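Local coordinates for protein octopine dehydrogenase (Pecten maximus, PDB 3C7A) that catalyses the NADH-dependent reductive condensation of L-arginine with pyruvate to D-octopine, and the reverse oxidation of D-octopine with NAD+, at residues A231-A243 / Y294-H308. Residues are numbered along the deposited sequence; the frame is centred on the assembly and turned at random.
Sequences APLFYQGIDQATA and YHAITTNKSYKGLVH
Leu233 and Val307 form a single antiparallel bridge, their CA atoms 4.3 Å apart, with a backbone bond on each side of it. His308 N donates to Pro232 O at 3.1 Å and nearly straight (167°), while Phe234 N reaches Leu306 O at 2.8 Å along a more bent path. Beyond Phe234 the first chain runs beside the type II turn that 294-308 makes from Tyr303 to Leu306; a water links them, donating to Tyr303 O and Leu306 O and accepting from Gln236 N.

The His308 ring lies with its edge to the 231-243 backbone, where ND1 makes weak bonds to Pro232 O and Leu233 O. Phe234, its CG swung opposite the backbone N (chi1 -179°), sends its edge onto the imidazole face, CD1 standing 3.7 Å from His308 NE2 in a T-shaped pair. Trp220 also meets this histidine edge-to-face.

Both segments belong to the alpha-helical domain of the opine dehydrogenases, and here the packing runs up to the active site: the hydroxyl of Tyr235 hydrogen-bonds NE2 of the catalytic, pyruvate-binding His212. That tyrosine is sandwiched. Phe234 CD2 sits over one face and Tyr303 stacks on the opposite one, ring centroids 4.2 Å apart and planes 17° from parallel, with Tyr235 CB also over the Tyr303 ring as a CH-pi contact; Leu306 CD1 abuts the edge. Such packing probably helps orient the hydroxyl toward His212.

Gln236 stretches across Thr298 O, and its NE2 makes a weak bond to Asn300 O (2.9 Å); OE1 accepts a hydrogen bond from a second water, which in turn accepts from Gly305 N. Farther on, Ile238 CG1 meets Thr298 CG2 at 4.1 Å, and Ala243 CB packs on Tyr294 CB, at the edge of that ring, joining the starts of helix 240-263 and helix 293-298.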
ATOM      1  N   ALA A 231       7.018  -9.598  26.734  1.00 25.87           N
ATOM      2  CA  ALA A 231       6.204  -9.153  25.598  1.00 25.50           C
ATOM      3  C   ALA A 231       4.995 -10.066  25.352  1.00 25.17           C
ATOM      4  O   ALA A 231       5.163 -11.266  25.120  1.00 25.15           O
ATOM      5  CB  ALA A 231       7.061  -9.045  24.340  1.00 25.49           C
ATOM      6  N   PRO A 232       3.772  -9.499  25.411  1.00 24.90           N
ATOM      7  CA  PRO A 232       2.543 -10.269  25.193  1.00 24.71           C
ATOM      8  C   PRO A 232       2.219 -10.497  23.710  1.00 24.51           C
ATOM      9  O   PRO A 232       2.721  -9.771  22.847  1.00 24.47           O
ATOM     10  CB  PRO A 232       1.470  -9.397  25.849  1.00 24.72           C
ATOM     11  CG  PRO A 232       1.980  -8.009  25.716  1.00 24.77           C
ATOM     12  CD  PRO A 232       3.488  -8.081  25.707  1.00 24.87           C
ATOM     13  N   LEU A 233       1.296 -11.609  23.501  1.00 24.27           N
ATOM     14  CA  LEU A 233       0.962 -11.934  22.120  1.00 24.04           C
ATOM     15  C   LEU A 233       0.236 -10.778  21.442  1.00 23.84           C
ATOM     16  O   LEU A 233      -0.360  -9.930  22.107  1.00 23.69           O
ATOM     17  CB  LEU A 233       0.105 -13.201  22.060  1.00 24.10           C
ATOM     18  CG  LEU A 233       0.803 -14.510  22.431  1.00 24.12           C
ATOM     19  CD1 LEU A 233      -0.201 -15.526  22.953  1.00 24.18           C
ATOM     20  CD2 LEU A 233       1.568 -15.068  21.241  1.00 24.10           C
ATOM     21  N   PHE A 234       0.292 -10.796  20.019  1.00 20.00           N
ATOM     22  CA  PHE A 234      -0.153  -9.605  19.303  1.00 20.00           C
ATOM     23  C   PHE A 234      -1.525  -9.820  18.675  1.00 20.00           C
ATOM     24  O   PHE A 234      -2.554  -9.598  19.315  1.00 23.23           O
ATOM     25  CB  PHE A 234       0.863  -9.216  18.229  1.00 20.00           C
ATOM     26  CG  PHE A 234       0.492  -7.977  17.463  1.00 20.00           C
ATOM     27  CD1 PHE A 234       0.685  -6.722  18.013  1.00 20.00           C
ATOM     28  CD2 PHE A 234      -0.049  -8.070  16.191  1.00 20.00           C
ATOM     29  CE1 PHE A 234       0.346  -5.582  17.310  1.00 20.00           C
ATOM     30  CE2 PHE A 234      -0.391  -6.933  15.484  1.00 20.00           C
ATOM     31  CZ  PHE A 234      -0.193  -5.687  16.043  1.00 20.00           C
ATOM     32  N   TYR A 235      -1.846 -10.646  17.649  1.00 23.27           N
ATOM     33  CA  TYR A 235      -3.160 -11.024  17.108  1.00 23.13           C
ATOM     34  C   TYR A 235      -3.918 -11.993  18.023  1.00 23.11           C
ATOM     35  O   TYR A 235      -5.134 -11.876  18.187  1.00 23.08           O
ATOM     36  CB  TYR A 235      -3.028 -11.641  15.708  1.00 23.10           C
ATOM     37  CG  TYR A 235      -2.394 -10.752  14.656  1.00 23.03           C
ATOM     38  CD1 TYR A 235      -1.069 -10.946  14.262  1.00 23.07           C
ATOM     39  CD2 TYR A 235      -3.121  -9.730  14.039  1.00 22.84           C
ATOM     40  CE1 TYR A 235      -0.476 -10.139  13.288  1.00 23.13           C
ATOM     41  CE2 TYR A 235      -2.539  -8.915  13.065  1.00 22.93           C
ATOM     42  CZ  TYR A 235      -1.217  -9.126  12.695  1.00 23.12           C
ATOM     43  OH  TYR A 235      -0.633  -8.328  11.734  1.00 22.97           O
ATOM     44  N   GLN A 236      -3.192 -12.941  18.615  1.00 23.08           N
ATOM     45  CA  GLN A 236      -3.795 -13.972  19.469  1.00 23.11           C
ATOM     46  C   GLN A 236      -4.013 -13.523  20.923  1.00 23.05           C
ATOM     47  O   GLN A 236      -4.423 -14.323  21.770  1.00 23.06           O
ATOM     48  CB  GLN A 236      -2.971 -15.270  19.418  1.00 23.11           C
ATOM     49  CG  GLN A 236      -3.037 -16.011  18.076  1.00 23.09           C
ATOM     50  CD  GLN A 236      -2.291 -17.343  18.071  1.00 23.38           C
ATOM     51  OE1 GLN A 236      -1.718 -17.763  19.080  1.00 23.89           O
ATOM     52  NE2 GLN A 236      -2.298 -18.016  16.923  1.00 23.40           N
ATOM     53  N   GLY A 237      -3.759 -12.242  21.199  1.00 22.93           N
ATOM     54  CA  GLY A 237      -3.897 -11.688  22.549  1.00 22.80           C
ATOM     55  C   GLY A 237      -5.087 -10.767  22.787  1.00 22.77           C
ATOM     56  O   GLY A 237      -5.217 -10.191  23.872  1.00 22.70           O
ATOM     57  N   ILE A 238      -5.955 -10.632  21.785  1.00 22.66           N
ATOM     58  CA  ILE A 238      -7.130  -9.749  21.866  1.00 22.61           C
ATOM     59  C   ILE A 238      -8.225 -10.273  22.809  1.00 22.57           C
ATOM     60  O   ILE A 238      -8.291 -11.474  23.087  1.00 22.58           O
ATOM     61  CB  ILE A 238      -7.749  -9.472  20.463  1.00 22.61           C
ATOM     62  CG1 ILE A 238      -8.147 -10.781  19.765  1.00 22.63           C
ATOM     63  CG2 ILE A 238      -6.787  -8.647  19.601  1.00 22.59           C
ATOM     64  CD1 ILE A 238      -9.241 -10.629  18.718  1.00 22.90           C
ATOM     65  N   ASP A 239      -9.071  -9.364  23.295  1.00 22.51           N
ATOM     66  CA  ASP A 239     -10.247  -9.731  24.098  1.00 22.48           C
ATOM     67  C   ASP A 239     -11.553  -9.572  23.304  1.00 22.40           C
ATOM     68  O   ASP A 239     -11.528  -9.153  22.142  1.00 22.40           O
ATOM     69  CB  ASP A 239     -10.289  -8.945  25.426  1.00 22.51           C
ATOM     70  CG  ASP A 239     -10.322  -7.426  25.232  1.00 22.73           C
ATOM     71  OD1 ASP A 239     -10.684  -6.943  24.137  1.00 22.85           O
ATOM     72  OD2 ASP A 239      -9.991  -6.707  26.198  1.00 22.82           O
ATOM     73  N   GLN A 240     -12.683  -9.909  23.930  1.00 22.24           N
ATOM     74  CA  GLN A 240     -14.001  -9.831  23.280  1.00 22.06           C
ATOM     75  C   GLN A 240     -14.391  -8.399  22.900  1.00 21.86           C
ATOM     76  O   GLN A 240     -15.020  -8.177  21.860  1.00 21.81           O
ATOM     77  CB  GLN A 240     -15.084 -10.480  24.159  1.00 22.14           C
ATOM     78  CG  GLN A 240     -16.494 -10.538  23.541  1.00 22.20           C
ATOM     79  CD  GLN A 240     -16.591 -11.449  22.321  1.00 22.51           C
ATOM     80  OE1 GLN A 240     -16.266 -12.637  22.384  1.00 22.35           O
ATOM     81  NE2 GLN A 240     -17.057 -10.894  21.205  1.00 22.37           N
ATOM     82  N   ALA A 241     -14.007  -7.437  23.739  1.00 21.62           N
ATOM     83  CA  ALA A 241     -14.283  -6.019  23.494  1.00 21.36           C
ATOM     84  C   ALA A 241     -13.587  -5.491  22.235  1.00 21.16           C
ATOM     85  O   ALA A 241     -14.156  -4.682  21.501  1.00 21.11           O
ATOM     86  CB  ALA A 241     -13.897  -5.185  24.711  1.00 21.38           C
ATOM     87  N   THR A 242     -12.361  -5.957  21.996  1.00 20.94           N
ATOM     88  CA  THR A 242     -11.593  -5.592  20.801  1.00 20.72           C
ATOM     89  C   THR A 242     -12.210  -6.200  19.533  1.00 20.58           C
ATOM     90  O   THR A 242     -12.199  -5.573  18.470  1.00 20.50           O
ATOM     91  CB  THR A 242     -10.098  -5.998  20.937  1.00 20.74           C
ATOM     92  OG1 THR A 242      -9.559  -5.447  22.146  1.00 20.68           O
ATOM     93  CG2 THR A 242      -9.271  -5.492  19.759  1.00 20.72           C
ATOM     94  N   ALA A 243     -12.754  -7.412  19.658  1.00 20.38           N
ATOM     95  CA  ALA A 243     -13.434  -8.088  18.549  1.00 20.27           C
ATOM     96  C   ALA A 243     -14.717  -7.367  18.115  1.00 20.18           C
ATOM     97  O   ALA A 243     -15.035  -7.321  16.924  1.00 20.13           O
ATOM     98  CB  ALA A 243     -13.727  -9.541  18.906  1.00 20.30           C
ATOM     99  N   TYR A 294     -14.165 -13.655  17.002  1.00 24.27           N
ATOM    100  CA  TYR A 294     -13.227 -13.801  18.121  1.00 24.17           C
ATOM    101  C   TYR A 294     -12.433 -15.109  18.039  1.00 24.01           C
ATOM    102  O   TYR A 294     -11.217 -15.115  18.241  1.00 23.97           O
ATOM    103  CB  TYR A 294     -13.963 -13.690  19.467  1.00 24.24           C
ATOM    104  CG  TYR A 294     -13.107 -13.999  20.685  1.00 24.39           C
ATOM    105  CD1 TYR A 294     -12.284 -13.025  21.253  1.00 24.41           C
ATOM    106  CD2 TYR A 294     -13.129 -15.267  21.271  1.00 24.54           C
ATOM    107  CE1 TYR A 294     -11.496 -13.309  22.372  1.00 24.46           C
ATOM    108  CE2 TYR A 294     -12.347 -15.561  22.388  1.00 24.63           C
ATOM    109  CZ  TYR A 294     -11.534 -14.578  22.933  1.00 24.60           C
ATOM    110  OH  TYR A 294     -10.764 -14.871  24.035  1.00 24.48           O
ATOM    111  N   HIS A 295     -13.128 -16.205  17.739  1.00 23.85           N
ATOM    112  CA  HIS A 295     -12.504 -17.526  17.638  1.00 23.70           C
ATOM    113  C   HIS A 295     -11.697 -17.716  16.351  1.00 23.60           C
ATOM    114  O   HIS A 295     -10.715 -18.459  16.340  1.00 23.59           O
ATOM    115  CB  HIS A 295     -13.555 -18.633  17.778  1.00 23.71           C
ATOM    116  CG  HIS A 295     -14.055 -18.818  19.178  1.00 23.73           C
ATOM    117  ND1 HIS A 295     -15.171 -18.170  19.662  1.00 23.80           N
ATOM    118  CD2 HIS A 295     -13.589 -19.577  20.198  1.00 23.95           C
ATOM    119  CE1 HIS A 295     -15.372 -18.522  20.920  1.00 23.93           C
ATOM    120  NE2 HIS A 295     -14.426 -19.376  21.269  1.00 23.84           N
ATOM    121  N   ALA A 296     -12.113 -17.043  15.279  1.00 23.46           N
ATOM    122  CA  ALA A 296     -11.437 -17.135  13.979  1.00 23.37           C
ATOM    123  C   ALA A 296     -10.032 -16.520  13.985  1.00 23.32           C
ATOM    124  O   ALA A 296      -9.124 -17.031  13.325  1.00 23.17           O
ATOM    125  CB  ALA A 296     -12.294 -16.505  12.884  1.00 23.35           C
ATOM    126  N   ILE A 297      -9.867 -15.427  14.730  1.00 23.32           N
ATOM    127  CA  ILE A 297      -8.578 -14.734  14.835  1.00 23.40           C
ATOM    128  C   ILE A 297      -7.647 -15.415  15.848  1.00 23.47           C
ATOM    129  O   ILE A 297      -6.469 -15.639  15.557  1.00 23.50           O
ATOM    130  CB  ILE A 297      -8.756 -13.218  15.166  1.00 23.37           C
ATOM    131  CG1 ILE A 297      -9.523 -12.508  14.043  1.00 23.42           C
ATOM    132  CG2 ILE A 297      -7.399 -12.539  15.396  1.00 23.38           C
ATOM    133  CD1 ILE A 297      -9.993 -11.099  14.383  1.00 23.30           C
ATOM    134  N   THR A 298      -8.181 -15.752  17.023  1.00 23.60           N
ATOM    135  CA  THR A 298      -7.377 -16.331  18.110  1.00 23.80           C
ATOM    136  C   THR A 298      -6.864 -17.746  17.830  1.00 23.91           C
ATOM    137  O   THR A 298      -5.820 -18.137  18.358  1.00 23.96           O
ATOM    138  CB  THR A 298      -8.121 -16.309  19.475  1.00 23.80           C
ATOM    139  OG1 THR A 298      -9.425 -16.887  19.334  1.00 23.75           O
ATOM    140  CG2 THR A 298      -8.251 -14.881  20.001  1.00 23.84           C
ATOM    141  N   THR A 299      -7.586 -18.503  17.003  1.00 24.02           N
ATOM    142  CA  THR A 299      -7.190 -19.881  16.674  1.00 24.14           C
ATOM    143  C   THR A 299      -6.575 -20.031  15.272  1.00 24.27           C
ATOM    144  O   THR A 299      -6.509 -21.140  14.734  1.00 24.32           O
ATOM    145  CB  THR A 299      -8.357 -20.898  16.864  1.00 24.13           C
ATOM    146  OG1 THR A 299      -9.387 -20.652  15.899  1.00 24.11           O
ATOM    147  CG2 THR A 299      -8.940 -20.812  18.273  1.00 24.05           C
ATOM    148  N   ASN A 300      -6.122 -18.918  14.697  1.00 24.43           N
ATOM    149  CA  ASN A 300      -5.435 -18.923  13.401  1.00 24.64           C
ATOM    150  C   ASN A 300      -3.977 -19.367  13.555  1.00 24.80           C
ATOM    151  O   ASN A 300      -3.203 -18.739  14.284  1.00 24.80           O
ATOM    152  CB  ASN A 300      -5.515 -17.534  12.746  1.00 24.62           C
ATOM    153  CG  ASN A 300      -5.046 -17.525  11.287  1.00 24.62           C
ATOM    154  OD1 ASN A 300      -4.522 -18.514  10.770  1.00 24.33           O
ATOM    155  ND2 ASN A 300      -5.237 -16.391  10.621  1.00 24.62           N
ATOM    156  N   LYS A 301      -3.615 -20.445  12.858  1.00 24.94           N
ATOM    157  CA  LYS A 301      -2.278 -21.047  12.956  1.00 25.09           C
ATOM    158  C   LYS A 301      -1.150 -20.178  12.392  1.00 24.99           C
ATOM    159  O   LYS A 301      -0.001 -20.295  12.827  1.00 24.94           O
ATOM    160  CB  LYS A 301      -2.252 -22.423  12.281  1.00 25.06           C
ATOM    161  CG  LYS A 301      -2.849 -23.544  13.119  1.00 25.34           C
ATOM    162  CD  LYS A 301      -2.705 -24.890  12.422  1.00 25.46           C
ATOM    163  CE  LYS A 301      -3.225 -26.025  13.294  1.00 26.14           C
ATOM    164  NZ  LYS A 301      -2.985 -27.361  12.673  1.00 26.56           N
ATOM    165  N   SER A 302      -1.476 -19.315  11.432  1.00 24.90           N
ATOM    166  CA  SER A 302      -0.478 -18.447  10.798  1.00 24.91           C
ATOM    167  C   SER A 302       0.005 -17.301  11.699  1.00 24.75           C
ATOM    168  O   SER A 302       1.041 -16.689  11.425  1.00 24.80           O
ATOM    169  CB  SER A 302      -0.999 -17.903   9.462  1.00 24.88           C
ATOM    170  OG  SER A 302      -2.161 -17.113   9.649  1.00 25.41           O
ATOM    171  N   TYR A 303      -0.739 -17.021  12.769  1.00 24.57           N
ATOM    172  CA  TYR A 303      -0.376 -15.968  13.724  1.00 24.45           C
ATOM    173  C   TYR A 303       0.407 -16.494  14.940  1.00 24.42           C
ATOM    174  O   TYR A 303       0.514 -15.808  15.961  1.00 24.38           O
ATOM    175  CB  TYR A 303      -1.626 -15.213  14.201  1.00 24.39           C
ATOM    176  CG  TYR A 303      -2.353 -14.399  13.144  1.00 24.28           C
ATOM    177  CD1 TYR A 303      -1.659 -13.757  12.114  1.00 24.19           C
ATOM    178  CD2 TYR A 303      -3.740 -14.241  13.198  1.00 24.26           C
ATOM    179  CE1 TYR A 303      -2.330 -13.001  11.153  1.00 24.20           C
ATOM    180  CE2 TYR A 303      -4.420 -13.484  12.246  1.00 24.26           C
ATOM    181  CZ  TYR A 303      -3.708 -12.869  11.226  1.00 24.32           C
ATOM    182  OH  TYR A 303      -4.378 -12.120  10.285  1.00 24.18           O
ATOM    183  N   LYS A 304       0.957 -17.701  14.819  1.00 24.36           N
ATOM    184  CA  LYS A 304       1.650 -18.373  15.922  1.00 24.39           C
ATOM    185  C   LYS A 304       2.961 -17.684  16.324  1.00 24.13           C
ATOM    186  O   LYS A 304       3.891 -17.582  15.520  1.00 24.13           O
ATOM    187  CB  LYS A 304       1.906 -19.844  15.559  1.00 24.38           C
ATOM    188  CG  LYS A 304       2.559 -20.681  16.653  1.00 24.64           C
ATOM    189  CD  LYS A 304       3.041 -22.017  16.101  1.00 24.83           C
ATOM    190  CE  LYS A 304       3.713 -22.868  17.173  1.00 25.60           C
ATOM    191  NZ  LYS A 304       2.736 -23.428  18.153  1.00 26.05           N
ATOM    192  N   GLY A 305       3.012 -17.207  17.567  1.00 23.97           N
ATOM    193  CA  GLY A 305       4.241 -16.677  18.168  1.00 23.61           C
ATOM    194  C   GLY A 305       4.585 -15.213  17.932  1.00 23.39           C
ATOM    195  O   GLY A 305       5.702 -14.785  18.238  1.00 23.32           O
ATOM    196  N   LEU A 306       3.636 -14.439  17.405  1.00 23.09           N
ATOM    197  CA  LEU A 306       3.872 -13.024  17.080  1.00 22.85           C
ATOM    198  C   LEU A 306       3.508 -12.102  18.253  1.00 22.68           C
ATOM    199  O   LEU A 306       2.409 -12.198  18.802  1.00 22.68           O
ATOM    200  CB  LEU A 306       3.105 -12.625  15.809  1.00 22.81           C
ATOM    201  CG  LEU A 306       3.186 -13.546  14.579  1.00 22.83           C
ATOM    202  CD1 LEU A 306       2.217 -13.097  13.494  1.00 22.90           C
ATOM    203  CD2 LEU A 306       4.606 -13.647  14.017  1.00 22.69           C
ATOM    204  N   VAL A 307       4.435 -11.213  18.621  1.00 22.47           N
ATOM    205  CA  VAL A 307       4.297 -10.372  19.829  1.00 22.25           C
ATOM    206  C   VAL A 307       4.403  -8.857  19.583  1.00 22.07           C
ATOM    207  O   VAL A 307       4.805  -8.418  18.502  1.00 22.05           O
ATOM    208  CB  VAL A 307       5.324 -10.776  20.938  1.00 22.27           C
ATOM    209  CG1 VAL A 307       5.023 -12.167  21.489  1.00 22.31           C
ATOM    210  CG2 VAL A 307       6.764 -10.687  20.423  1.00 22.21           C
ATOM    211  N   HIS A 308       4.043  -8.078  20.606  1.00 21.88           N
ATOM    212  CA  HIS A 308       4.147  -6.612  20.609  1.00 21.76           C
ATOM    213  C   HIS A 308       5.605  -6.116  20.625  1.00 21.66           C
ATOM    214  O   HIS A 308       6.488  -6.815  21.128  1.00 21.52           O
ATOM    215  CB  HIS A 308       3.422  -6.036  21.834  1.00 21.73           C
ATOM    216  CG  HIS A 308       1.940  -5.893  21.664  1.00 21.76           C
ATOM    217  ND1 HIS A 308       1.054  -6.909  21.953  1.00 21.82           N
ATOM    218  CD2 HIS A 308       1.187  -4.843  21.259  1.00 21.74           C
ATOM    219  CE1 HIS A 308      -0.180  -6.495  21.720  1.00 21.72           C
ATOM    220  NE2 HIS A 308      -0.127  -5.245  21.298  1.00 21.78           N
TER
HETATM  221  O   HOH W   1      -0.172 -13.569  17.679  1.00 17.43           O
HETATM  222  O   HOH W   2       1.144 -18.612  19.783  1.00 37.24           O
HETATM  223  O   HOH W   3     -16.939 -12.192  18.026  1.00 19.65           O